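Local coordinates for Afp1 (Serratia entomophila, PDB 6RBN), which probably forms the inner tube of the anti-feeding prophage, a contractile injection system, stacking as gp19-like subunits inside the extended sheath, at residues A[72-76]-A[77-81]. Residues are numbered along the deposited sequence; the frame is centred on the assembly and turned at random.
Sequences PGKNA and MYEWI
Two bends in the Lys-74 chain, at chi3 (-69°) and chi4, and one in Glu-79 at chi2 (104°) bring an ammonium group and a carboxylate together five residues apart, an example of how a loop entering a short helix can be tied to its first turn. Lys-74 NZ lies 2.6 Å from Glu-79 OE1 in a salt bridge, the two side chains crossing at about a right angle and the ammonium approaching from above the carboxylate plane. The backbone carbonyl of Asn-75 takes the backbone bonds of the turn: Tyr-78 N donates to Asn-75 O at 3.0 Å, and Glu-79 N adds a weak bond of 3.3 Å to Asn-75 O. Beside this turn Asn-75 CB rests 3.7 Å from Tyr-78 CB, while the amide oxygen of Asn-75 is hydrogen-bonded to Gln-135. The segment leads from strand 63-69 into the short, weakly bonded helix 78-81; Met-77, just ahead of it, packs on Ile-137 and Trp-80 packs on Leu-139, both of strand 134-140, with Trp-80 and Ile-81 also touching Pro-117 of strand 109-121. Tyr-78 packs on Thr-145 and Ile-81 on Phe-40 of a neighbouring subunit, placing the turn at a contact between tube subunits.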
ATOM      1  N   PRO A  72      22.450 -41.530   7.333  1.00 71.70           N
ATOM      2  CA  PRO A  72      22.805 -42.226   8.581  1.00 71.70           C
ATOM      3  C   PRO A  72      23.353 -43.636   8.410  1.00 71.70           C
ATOM      4  O   PRO A  72      23.783 -44.227   9.405  1.00 71.70           O
ATOM      5  CB  PRO A  72      21.474 -42.269   9.345  1.00 71.70           C
ATOM      6  CG  PRO A  72      20.678 -41.180   8.783  1.00 71.70           C
ATOM      7  CD  PRO A  72      21.029 -41.132   7.343  1.00 71.70           C
ATOM      8  N   GLY A  73      23.372 -44.201   7.207  1.00 74.28           N
ATOM      9  CA  GLY A  73      23.864 -45.553   7.042  1.00 74.28           C
ATOM     10  C   GLY A  73      25.374 -45.630   6.962  1.00 74.28           C
ATOM     11  O   GLY A  73      26.073 -45.020   7.772  1.00 74.28           O
ATOM     12  N   LYS A  74      25.894 -46.381   6.000  1.00 77.19           N
ATOM     13  CA  LYS A  74      27.325 -46.432   5.750  1.00 77.19           C
ATOM     14  C   LYS A  74      27.668 -45.546   4.565  1.00 77.19           C
ATOM     15  O   LYS A  74      26.847 -45.324   3.678  1.00 77.19           O
ATOM     16  CB  LYS A  74      27.796 -47.871   5.513  1.00 77.19           C
ATOM     17  CG  LYS A  74      27.244 -48.524   4.257  1.00 77.19           C
ATOM     18  CD  LYS A  74      27.713 -49.966   4.137  1.00 77.19           C
ATOM     19  CE  LYS A  74      29.202 -50.044   3.842  1.00 77.19           C
ATOM     20  NZ  LYS A  74      29.522 -49.499   2.496  1.00 77.19           N
ATOM     21  N   ASN A  75      28.888 -45.028   4.565  1.00 74.48           N
ATOM     22  CA  ASN A  75      29.323 -44.066   3.558  1.00 74.48           C
ATOM     23  C   ASN A  75      30.008 -44.812   2.426  1.00 74.48           C
ATOM     24  O   ASN A  75      31.190 -45.129   2.525  1.00 74.48           O
ATOM     25  CB  ASN A  75      30.248 -43.029   4.195  1.00 74.48           C
ATOM     26  CG  ASN A  75      30.282 -41.713   3.442  1.00 74.48           C
ATOM     27  OD1 ASN A  75      30.766 -40.715   3.965  1.00 74.48           O
ATOM     28  ND2 ASN A  75      29.757 -41.698   2.223  1.00 74.48           N
ATOM     29  N   ALA A  76      29.271 -45.047   1.339  1.00 73.27           N
ATOM     30  CA  ALA A  76      29.779 -45.864   0.244  1.00 73.27           C
ATOM     31  C   ALA A  76      30.871 -45.164  -0.547  1.00 73.27           C
ATOM     32  O   ALA A  76      31.728 -45.833  -1.133  1.00 73.27           O
ATOM     33  CB  ALA A  76      28.636 -46.264  -0.683  1.00 73.27           C
ATOM     34  N   MET A  77      30.865 -43.836  -0.580  1.00 73.68           N
ATOM     35  CA  MET A  77      31.946 -43.086  -1.194  1.00 73.68           C
ATOM     36  C   MET A  77      33.183 -43.021  -0.316  1.00 73.68           C
ATOM     37  O   MET A  77      34.251 -42.645  -0.808  1.00 73.68           O
ATOM     38  CB  MET A  77      31.493 -41.660  -1.527  1.00 73.68           C
ATOM     39  CG  MET A  77      30.377 -41.561  -2.553  1.00 73.68           C
ATOM     40  SD  MET A  77      30.778 -42.262  -4.161  1.00 73.68           S
ATOM     41  CE  MET A  77      29.811 -43.772  -4.135  1.00 73.68           C
ATOM     42  N   TYR A  78      33.065 -43.365   0.963  1.00 71.60           N
ATOM     43  CA  TYR A  78      34.231 -43.373   1.835  1.00 71.60           C
ATOM     44  C   TYR A  78      35.009 -44.676   1.739  1.00 71.60           C
ATOM     45  O   TYR A  78      36.241 -44.650   1.717  1.00 71.60           O
ATOM     46  CB  TYR A  78      33.819 -43.115   3.278  1.00 71.60           C
ATOM     47  CG  TYR A  78      34.960 -43.215   4.254  1.00 71.60           C
ATOM     48  CD1 TYR A  78      35.947 -42.247   4.295  1.00 71.60           C
ATOM     49  CD2 TYR A  78      35.040 -44.274   5.145  1.00 71.60           C
ATOM     50  CE1 TYR A  78      36.991 -42.335   5.187  1.00 71.60           C
ATOM     51  CE2 TYR A  78      36.078 -44.370   6.040  1.00 71.60           C
ATOM     52  CZ  TYR A  78      37.047 -43.398   6.056  1.00 71.60           C
ATOM     53  OH  TYR A  78      38.081 -43.494   6.949  1.00 71.60           O
ATOM     54  N   GLU A  79      34.330 -45.827   1.673  1.00 74.86           N
ATOM     55  CA  GLU A  79      35.079 -47.077   1.582  1.00 74.86           C
ATOM     56  C   GLU A  79      35.705 -47.302   0.215  1.00 74.86           C
ATOM     57  O   GLU A  79      36.482 -48.247   0.063  1.00 74.86           O
ATOM     58  CB  GLU A  79      34.227 -48.301   1.924  1.00 74.86           C
ATOM     59  CG  GLU A  79      33.819 -48.402   3.376  1.00 74.86           C
ATOM     60  CD  GLU A  79      32.383 -48.024   3.602  1.00 74.86           C
ATOM     61  OE1 GLU A  79      31.643 -47.929   2.601  1.00 74.86           O
ATOM     62  OE2 GLU A  79      31.995 -47.820   4.769  1.00 74.86           O
ATOM     63  N   TRP A  80      35.389 -46.470  -0.773  1.00 69.56           N
ATOM     64  CA  TRP A  80      36.026 -46.547  -2.076  1.00 69.56           C
ATOM     65  C   TRP A  80      37.226 -45.620  -2.190  1.00 69.56           C
ATOM     66  O   TRP A  80      38.113 -45.874  -3.010  1.00 69.56           O
ATOM     67  CB  TRP A  80      34.979 -46.259  -3.156  1.00 69.56           C
ATOM     68  CG  TRP A  80      35.453 -46.316  -4.563  1.00 69.56           C
ATOM     69  CD1 TRP A  80      36.252 -47.264  -5.121  1.00 69.56           C
ATOM     70  CD2 TRP A  80      35.034 -45.468  -5.632  1.00 69.56           C
ATOM     71  NE1 TRP A  80      36.424 -47.010  -6.457  1.00 69.56           N
ATOM     72  CE2 TRP A  80      35.673 -45.917  -6.797  1.00 69.56           C
ATOM     73  CE3 TRP A  80      34.199 -44.352  -5.708  1.00 69.56           C
ATOM     74  CZ2 TRP A  80      35.506 -45.290  -8.025  1.00 69.56           C
ATOM     75  CZ3 TRP A  80      34.035 -43.733  -6.926  1.00 69.56           C
ATOM     76  CH2 TRP A  80      34.686 -44.202  -8.067  1.00 69.56           C
ATOM     77  N   ILE A  81      37.297 -44.580  -1.361  1.00 67.95           N
ATOM     78  CA  ILE A  81      38.483 -43.733  -1.293  1.00 67.95           C
ATOM     79  C   ILE A  81      39.394 -44.126  -0.132  1.00 67.95           C
ATOM     80  O   ILE A  81      40.562 -43.710  -0.101  1.00 67.95           O
ATOM     81  CB  ILE A  81      38.076 -42.242  -1.210  1.00 67.95           C
ATOM     82  CG1 ILE A  81      39.208 -41.322  -1.675  1.00 67.95           C
ATOM     83  CG2 ILE A  81      37.647 -41.875   0.195  1.00 67.95           C
ATOM     84  CD1 ILE A  81      38.793 -39.913  -1.893  1.00 67.95           C
TER